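Glucose-6-phosphate 1-dehydrogenase (Kluyveromyces lactis, PDB 7E6I) catalyses the NADP-dependent oxidation of glucose 6-phosphate to 6-phosphogluconolactone, the first step of the oxidative pentose phosphate pathway. Local coordinates at residues Phe155-Leu159 / Leu436-Lys441. Residue numbers count along the deposited sequence, not the author numbering.
Sequences FGHDL and LDVSWK
Start from Trp440, on helix 433-451: its CB points at the loop 155-159, and with chi1 -83° and chi2 121° the indole turns one face to the backbone at His157 and Asp158. Asp158 CA lies 3.6 Å from Trp440 CE3 and His157 C 3.5 Å from Trp440 CH2, while Gly156 O approaches Trp440 CZ2 at 3.4 Å. At the phi 111° and psi 167° of Gly156, a CB would jam against the carbonyl O of Phe155 and point toward helix 433-451. The loop leaves strand 146-152 of the Rossmann-type coenzyme domain and leads into helix 159-169, so the packing joins that domain to a helix of the C-terminal domain. Asp158 is the N-cap of helix 159-169, its OD1 hydrogen-bonded to Ser161 OG and its CA-to-CB bond pointing away from helix 433-451. Next comes Leu159 (chi1 t, chi2 p), its CA 4.9 Å from that of Trp440; Leu159 CD1 lies 4.0 Å from Trp440 CB and Leu159 CD2 3.8 Å from Lys441 CG. Within helix 433-451, Lys441 NZ makes a salt bridge to Asp437 OD2, one turn earlier, at a very short 2.4 Å. At the other end, Phe155 (chi1 -37°) brings CD2 to 3.5 Å from Leu436 CD2, with Arg180 touching both side chains.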
loop_
_atom_site.group_PDB
_atom_site.type_symbol
_atom_site.label_atom_id
_atom_site.label_comp_id
_atom_site.label_asym_id
_atom_site.label_seq_id
_atom_site.Cartn_x
_atom_site.Cartn_y
_atom_site.Cartn_z
ATOM N N PHE A 155 -11.301 -1.608 -3.556
ATOM C CA PHE A 155 -12.382 -1.017 -4.331
ATOM C C PHE A 155 -12.834 -2.020 -5.385
ATOM O O PHE A 155 -12.637 -1.801 -6.584
ATOM C CB PHE A 155 -11.934 0.287 -4.994
ATOM C CG PHE A 155 -11.011 1.102 -4.153
ATOM C CD1 PHE A 155 -11.512 1.950 -3.176
ATOM C CD2 PHE A 155 -9.643 1.017 -4.325
ATOM C CE1 PHE A 155 -10.673 2.712 -2.390
ATOM C CE2 PHE A 155 -8.790 1.769 -3.549
ATOM C CZ PHE A 155 -9.299 2.624 -2.574
ATOM N N GLY A 156 -13.415 -3.126 -4.956
ATOM C CA GLY A 156 -13.765 -4.201 -5.859
ATOM C C GLY A 156 -12.898 -5.426 -5.637
ATOM O O GLY A 156 -11.884 -5.398 -4.939
ATOM N N HIS A 157 -13.347 -6.530 -6.235
ATOM C CA HIS A 157 -12.639 -7.798 -6.203
ATOM C C HIS A 157 -12.356 -8.327 -7.600
ATOM O O HIS A 157 -11.755 -9.403 -7.733
ATOM C CB HIS A 157 -13.449 -8.832 -5.412
ATOM C CG HIS A 157 -14.891 -8.876 -5.797
ATOM N ND1 HIS A 157 -15.375 -9.728 -6.769
ATOM C CD2 HIS A 157 -15.947 -8.148 -5.371
ATOM C CE1 HIS A 157 -16.677 -9.539 -6.909
ATOM N NE2 HIS A 157 -17.047 -8.580 -6.077
ATOM N N ASP A 158 -12.789 -7.613 -8.636
ATOM C CA ASP A 158 -12.484 -7.908 -10.033
ATOM C C ASP A 158 -12.904 -6.680 -10.834
ATOM O O ASP A 158 -13.432 -5.708 -10.277
ATOM C CB ASP A 158 -13.179 -9.185 -10.527
ATOM C CG ASP A 158 -14.684 -9.189 -10.263
ATOM O OD1 ASP A 158 -15.306 -8.104 -10.125
ATOM O OD2 ASP A 158 -15.251 -10.302 -10.185
ATOM N N LEU A 159 -12.670 -6.733 -12.148
ATOM C CA LEU A 159 -12.978 -5.583 -12.993
ATOM C C LEU A 159 -14.439 -5.154 -12.843
ATOM O O LEU A 159 -14.732 -3.959 -12.673
ATOM C CB LEU A 159 -12.661 -5.906 -14.452
ATOM C CG LEU A 159 -12.996 -4.780 -15.429
ATOM C CD1 LEU A 159 -12.237 -3.516 -15.077
ATOM C CD2 LEU A 159 -12.660 -5.192 -16.862
ATOM N N LEU A 436 -6.945 2.380 -11.130
ATOM C CA LEU A 436 -7.733 1.251 -10.654
ATOM C C LEU A 436 -8.247 0.418 -11.821
ATOM O O LEU A 436 -8.127 -0.818 -11.834
ATOM C CB LEU A 436 -8.900 1.784 -9.820
ATOM C CG LEU A 436 -9.454 1.030 -8.629
ATOM C CD1 LEU A 436 -8.394 0.162 -7.980
ATOM C CD2 LEU A 436 -10.004 2.056 -7.652
ATOM N N ASP A 437 -8.822 1.085 -12.818
ATOM C CA ASP A 437 -9.435 0.362 -13.920
ATOM C C ASP A 437 -8.412 -0.503 -14.641
ATOM O O ASP A 437 -8.657 -1.688 -14.894
ATOM C CB ASP A 437 -10.091 1.346 -14.882
ATOM C CG ASP A 437 -10.761 0.650 -16.036
ATOM O OD1 ASP A 437 -11.681 -0.161 -15.805
ATOM O OD2 ASP A 437 -10.356 0.902 -17.186
ATOM N N VAL A 438 -7.242 0.064 -14.958
ATOM C CA VAL A 438 -6.238 -0.693 -15.704
ATOM C C VAL A 438 -5.669 -1.824 -14.856
ATOM O O VAL A 438 -5.381 -2.919 -15.364
ATOM C CB VAL A 438 -5.128 0.240 -16.207
ATOM C CG1 VAL A 438 -4.091 -0.559 -16.972
ATOM C CG2 VAL A 438 -5.720 1.313 -17.078
ATOM N N SER A 439 -5.495 -1.593 -13.555
ATOM C CA SER A 439 -4.936 -2.657 -12.736
ATOM C C SER A 439 -5.901 -3.837 -12.650
ATOM O O SER A 439 -5.468 -4.992 -12.640
ATOM C CB SER A 439 -4.573 -2.121 -11.350
ATOM O OG SER A 439 -5.709 -2.097 -10.495
ATOM N N TRP A 440 -7.210 -3.575 -12.640
ATOM C CA TRP A 440 -8.176 -4.670 -12.644
ATOM C C TRP A 440 -8.293 -5.328 -14.017
ATOM O O TRP A 440 -8.474 -6.548 -14.090
ATOM C CB TRP A 440 -9.548 -4.186 -12.150
ATOM C CG TRP A 440 -9.639 -4.158 -10.630
ATOM C CD1 TRP A 440 -9.898 -3.072 -9.838
ATOM C CD2 TRP A 440 -9.443 -5.264 -9.740
ATOM N NE1 TRP A 440 -9.876 -3.432 -8.512
ATOM C CE2 TRP A 440 -9.594 -4.772 -8.423
ATOM C CE3 TRP A 440 -9.148 -6.626 -9.928
ATOM C CZ2 TRP A 440 -9.466 -5.589 -7.302
ATOM C CZ3 TRP A 440 -9.018 -7.434 -8.815
ATOM C CH2 TRP A 440 -9.179 -6.912 -7.516
ATOM N N LYS A 441 -8.149 -4.567 -15.111
ATOM C CA LYS A 441 -8.142 -5.190 -16.435
ATOM C C LYS A 441 -6.982 -6.168 -16.573
ATOM O O LYS A 441 -7.091 -7.175 -17.289
ATOM C CB LYS A 441 -8.060 -4.124 -17.532
ATOM C CG LYS A 441 -9.391 -3.501 -17.914
ATOM C CD LYS A 441 -9.210 -2.139 -18.598
ATOM C CE LYS A 441 -10.487 -1.765 -19.373
ATOM N NZ LYS A 441 -11.127 -0.469 -18.989
#